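Long-range contact in Sodium/sialic acid symporter SiaT (Proteus mirabilis, PDB 5NV9), which takes up host-derived sialic acid across the bacterial inner membrane, using the sodium gradient as the driving force: residues 97-109 and 253-267. Residues are numbered along the deposited sequence; the frame is centred on the assembly and turned at random. Where two conformers were deposited one is given.
Sequences IPFFRKLKITSAY and ASQDVVQRYIVTDSI
V258 and I97 each lay a methyl group on an aromatic face. V258 CG1, placed anti to its backbone N (chi1 174°), stands over the centre of the F100 ring, 3.6 Å above its plane, and also meets A108 CB. I97 CD1 sits over one face of Y261, displaced toward the rim, in a second CH-pi contact. The opposite face of Y261 backs onto the preceding turn of its own segment, at V258 CA, while F100 CD2 approaches the edge; the Y261 hydroxyl bonds to F251 O. A253 O lies at the edge of the Y109 ring, in its plane, and accepts from Y109 OH at 2.6 Å; the same hydroxyl takes a weak bond from Q255 N. The R101 guanidinium has the S266 carbonyl on one face and two carbonyl oxygens in its plane. R101 NH1 reaches Y261 O at 2.9 Å, in the carbonyl plane and on a lone pair; NH1 and NH2 together grip T264 O from above its carbonyl plane. The bend at chi3 (71°) turns the head into this turn, where three bonds limit its rotation, and I267 CD1 packs against R101 CD. At the other end Q255 shows how a buried amide can bind backbone from both its atoms: NE2 donates to T106 O (2.9 Å) and OE1 accepts from A108 N (2.8 Å), bridging two residues of one loop. NE2 also bonds S353 of helix 328-361, which supplies the sodium-binding serines. Between these polar ends I262 CG2 lies against I105 CG1. Hydrogen bonds from side chains to the backbone and methyl-on-ring packing thus join the cytoplasmic end of helix 89-102, which closes in a Schellman motif at K104, to the segment linking helices 236-253 and 267-301, on the cytoplasmic side of an outward-open LeuT fold.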
# COMPACT_ATOMS: atom_id res chain seq x y z
N ILE A 97 2.21 8.60 16.84
CA ILE A 97 1.65 9.87 16.25
C ILE A 97 2.03 11.19 16.99
O ILE A 97 2.43 12.18 16.31
CB ILE A 97 0.15 9.75 15.96
CG1 ILE A 97 -0.01 8.92 14.67
CG2 ILE A 97 -0.52 11.11 15.85
CD1 ILE A 97 -1.44 8.51 14.35
N PRO A 98 2.09 11.15 18.32
CA PRO A 98 2.57 12.37 19.03
C PRO A 98 3.97 12.83 18.65
O PRO A 98 4.19 14.04 18.55
CB PRO A 98 2.46 11.99 20.52
CG PRO A 98 1.44 10.89 20.55
CD PRO A 98 1.66 10.11 19.27
N PHE A 99 4.90 11.90 18.41
CA PHE A 99 6.24 12.30 17.96
C PHE A 99 6.21 12.90 16.59
O PHE A 99 6.80 13.97 16.36
CB PHE A 99 7.23 11.13 18.00
CG PHE A 99 7.64 10.77 19.41
CD1 PHE A 99 6.88 9.91 20.15
CD2 PHE A 99 8.78 11.32 19.98
CE1 PHE A 99 7.24 9.62 21.44
CE2 PHE A 99 9.14 11.01 21.27
CZ PHE A 99 8.36 10.17 22.01
N PHE A 100 5.48 12.24 15.71
CA PHE A 100 5.38 12.67 14.32
C PHE A 100 4.76 14.07 14.25
O PHE A 100 5.22 14.93 13.48
CB PHE A 100 4.52 11.67 13.47
CG PHE A 100 5.19 10.33 13.18
CD1 PHE A 100 6.52 10.24 12.76
CD2 PHE A 100 4.48 9.15 13.28
CE1 PHE A 100 7.11 8.98 12.47
CE2 PHE A 100 5.06 7.90 13.00
CZ PHE A 100 6.37 7.81 12.58
N ARG A 101 3.69 14.30 15.00
CA ARG A 101 3.04 15.56 14.97
C ARG A 101 3.87 16.66 15.61
O ARG A 101 3.95 17.74 15.06
CB ARG A 101 1.67 15.49 15.63
CG ARG A 101 0.71 14.78 14.67
CD ARG A 101 -0.71 14.72 15.18
NE ARG A 101 -1.32 16.05 15.13
CZ ARG A 101 -1.80 16.67 14.05
NH1 ARG A 101 -1.77 16.13 12.82
NH2 ARG A 101 -2.30 17.86 14.22
N LYS A 102 4.46 16.40 16.79
CA LYS A 102 5.16 17.44 17.52
C LYS A 102 6.43 17.85 16.82
O LYS A 102 6.89 18.99 16.97
CB LYS A 102 5.52 17.00 18.92
CG LYS A 102 4.32 17.00 19.83
CD LYS A 102 4.68 16.40 21.14
CE LYS A 102 3.47 15.90 21.87
NZ LYS A 102 2.77 17.04 22.40
N LEU A 103 7.03 16.92 16.09
CA LEU A 103 8.21 17.25 15.30
C LEU A 103 7.84 17.94 14.00
O LEU A 103 8.73 18.31 13.29
CB LEU A 103 9.09 16.02 15.00
CG LEU A 103 9.81 15.32 16.19
CD1 LEU A 103 10.31 13.95 15.76
CD2 LEU A 103 10.95 16.13 16.78
N LYS A 104 6.56 18.11 13.67
CA LYS A 104 6.17 18.79 12.45
C LYS A 104 6.91 18.21 11.25
O LYS A 104 7.51 18.92 10.42
CB LYS A 104 6.44 20.29 12.53
CG LYS A 104 5.83 20.96 13.75
CD LYS A 104 4.32 21.04 13.66
CE LYS A 104 3.76 21.99 14.71
NZ LYS A 104 2.61 21.39 15.45
N ILE A 105 6.84 16.88 11.15
CA ILE A 105 7.60 16.19 10.12
C ILE A 105 7.02 16.47 8.75
O ILE A 105 5.81 16.61 8.61
CB ILE A 105 7.66 14.67 10.38
CG1 ILE A 105 6.30 14.00 10.41
CG2 ILE A 105 8.39 14.41 11.69
CD1 ILE A 105 6.22 12.73 9.63
N THR A 106 7.91 16.55 7.76
CA THR A 106 7.52 16.35 6.40
C THR A 106 7.71 14.85 6.09
O THR A 106 6.74 14.17 5.69
CB THR A 106 8.32 17.28 5.47
OG1 THR A 106 7.77 18.59 5.59
CG2 THR A 106 8.25 16.85 4.00
N SER A 107 8.90 14.33 6.38
CA SER A 107 9.22 12.88 6.20
C SER A 107 9.24 12.18 7.56
O SER A 107 9.81 12.67 8.50
CB SER A 107 10.59 12.73 5.53
OG SER A 107 11.02 11.39 5.48
N ALA A 108 8.64 11.01 7.63
CA ALA A 108 8.66 10.18 8.84
C ALA A 108 10.05 9.90 9.39
O ALA A 108 10.22 9.79 10.65
CB ALA A 108 7.94 8.86 8.57
N TYR A 109 11.03 9.84 8.47
CA TYR A 109 12.42 9.39 8.80
C TYR A 109 13.20 10.47 9.58
O TYR A 109 14.23 10.20 10.21
CB TYR A 109 13.11 8.82 7.54
CG TYR A 109 12.19 7.82 6.91
CD1 TYR A 109 11.77 6.67 7.62
CD2 TYR A 109 11.56 8.09 5.66
CE1 TYR A 109 10.83 5.80 7.07
CE2 TYR A 109 10.63 7.21 5.10
CZ TYR A 109 10.23 6.09 5.82
OH TYR A 109 9.27 5.24 5.28
N ALA A 253 6.16 3.02 9.88
CA ALA A 253 7.49 3.18 9.29
C ALA A 253 7.42 3.51 7.82
O ALA A 253 8.46 3.65 7.23
CB ALA A 253 8.33 1.91 9.51
N SER A 254 6.22 3.69 7.26
CA SER A 254 6.04 3.85 5.83
C SER A 254 5.46 5.23 5.55
O SER A 254 4.38 5.56 6.03
CB SER A 254 5.13 2.74 5.31
OG SER A 254 5.17 2.70 3.91
N GLN A 255 6.21 6.04 4.81
CA GLN A 255 5.87 7.43 4.58
C GLN A 255 4.51 7.64 3.92
O GLN A 255 3.88 8.68 4.16
CB GLN A 255 6.98 8.09 3.76
CG GLN A 255 6.69 9.54 3.34
CD GLN A 255 6.63 10.57 4.48
OE1 GLN A 255 6.81 10.24 5.66
NE2 GLN A 255 6.27 11.80 4.13
N ASP A 256 4.07 6.72 3.04
CA ASP A 256 2.77 6.92 2.33
C ASP A 256 1.57 6.98 3.31
O ASP A 256 0.64 7.75 3.09
CB ASP A 256 2.56 5.91 1.19
CG ASP A 256 2.59 4.46 1.65
OD1 ASP A 256 3.28 4.08 2.68
OD2 ASP A 256 1.92 3.67 0.94
N VAL A 257 1.62 6.21 4.40
CA VAL A 257 0.60 6.25 5.42
C VAL A 257 0.87 7.35 6.49
O VAL A 257 0.00 8.20 6.79
CB VAL A 257 0.41 4.87 6.02
CG1 VAL A 257 -0.44 4.95 7.29
CG2 VAL A 257 -0.29 3.98 5.01
N VAL A 258 2.09 7.39 6.98
CA VAL A 258 2.48 8.28 8.05
C VAL A 258 2.25 9.72 7.68
O VAL A 258 1.85 10.54 8.49
CB VAL A 258 3.99 8.08 8.48
CG1 VAL A 258 4.35 9.13 9.50
CG2 VAL A 258 4.20 6.74 9.13
N GLN A 259 2.48 10.05 6.43
CA GLN A 259 2.13 11.39 5.91
C GLN A 259 0.68 11.83 6.18
O GLN A 259 0.42 13.02 6.41
CB GLN A 259 2.39 11.43 4.41
CG GLN A 259 2.96 12.73 3.91
CD GLN A 259 3.09 12.72 2.41
OE1 GLN A 259 3.35 11.64 1.84
NE2 GLN A 259 2.89 13.88 1.74
N ARG A 260 -0.26 10.89 6.15
CA ARG A 260 -1.67 11.24 6.44
C ARG A 260 -1.91 11.60 7.89
O ARG A 260 -2.94 12.19 8.19
CB ARG A 260 -2.63 10.13 6.04
CG ARG A 260 -3.07 10.17 4.61
CD ARG A 260 -2.08 9.52 3.67
NE ARG A 260 -2.47 9.73 2.27
CZ ARG A 260 -1.61 9.89 1.26
NH1 ARG A 260 -0.31 9.85 1.47
NH2 ARG A 260 -2.07 10.14 0.05
N TYR A 261 -1.00 11.25 8.81
CA TYR A 261 -1.16 11.60 10.21
C TYR A 261 -0.91 13.07 10.51
O TYR A 261 -1.31 13.55 11.57
CB TYR A 261 -0.22 10.74 11.09
CG TYR A 261 -0.39 9.20 10.95
CD1 TYR A 261 -1.57 8.59 10.46
CD2 TYR A 261 0.65 8.35 11.32
CE1 TYR A 261 -1.68 7.19 10.37
CE2 TYR A 261 0.53 6.97 11.26
CZ TYR A 261 -0.60 6.37 10.77
OH TYR A 261 -0.60 4.96 10.73
N ILE A 262 -0.22 13.78 9.62
CA ILE A 262 0.20 15.16 9.85
C ILE A 262 -0.56 16.19 8.96
O ILE A 262 -0.34 17.40 9.06
CB ILE A 262 1.74 15.29 9.72
CG1 ILE A 262 2.30 14.81 8.39
CG2 ILE A 262 2.41 14.37 10.74
CD1 ILE A 262 2.39 15.87 7.34
N VAL A 263 -1.45 15.72 8.09
CA VAL A 263 -2.23 16.65 7.25
C VAL A 263 -3.45 17.24 7.93
O VAL A 263 -4.05 18.22 7.42
CB VAL A 263 -2.67 16.00 5.91
CG1 VAL A 263 -1.48 15.63 5.08
CG2 VAL A 263 -3.58 14.82 6.11
N THR A 264 -3.88 16.61 9.03
CA THR A 264 -4.98 17.08 9.86
C THR A 264 -4.54 18.16 10.85
O THR A 264 -3.40 18.16 11.33
CB THR A 264 -5.52 15.91 10.67
OG1 THR A 264 -4.41 15.11 11.15
CG2 THR A 264 -6.35 15.07 9.80
N ASP A 265 -5.47 19.00 11.25
CA ASP A 265 -5.10 20.20 11.99
C ASP A 265 -5.07 19.99 13.50
O ASP A 265 -4.51 20.79 14.21
CB ASP A 265 -6.02 21.35 11.63
CG ASP A 265 -5.36 22.66 11.78
OD1 ASP A 265 -4.38 22.91 11.07
OD2 ASP A 265 -5.81 23.45 12.63
N SER A 266 -5.66 18.92 13.99
CA SER A 266 -5.67 18.67 15.41
C SER A 266 -5.58 17.19 15.64
O SER A 266 -5.67 16.38 14.70
CB SER A 266 -6.99 19.19 15.98
OG SER A 266 -8.08 18.45 15.43
N ILE A 267 -5.42 16.83 16.92
CA ILE A 267 -5.28 15.43 17.31
C ILE A 267 -6.67 14.80 17.24
O ILE A 267 -6.81 13.60 16.97
CB ILE A 267 -4.57 15.24 18.67
CG1 ILE A 267 -4.18 13.77 18.90
CG2 ILE A 267 -5.43 15.68 19.81
CD1 ILE A 267 -2.88 13.36 18.23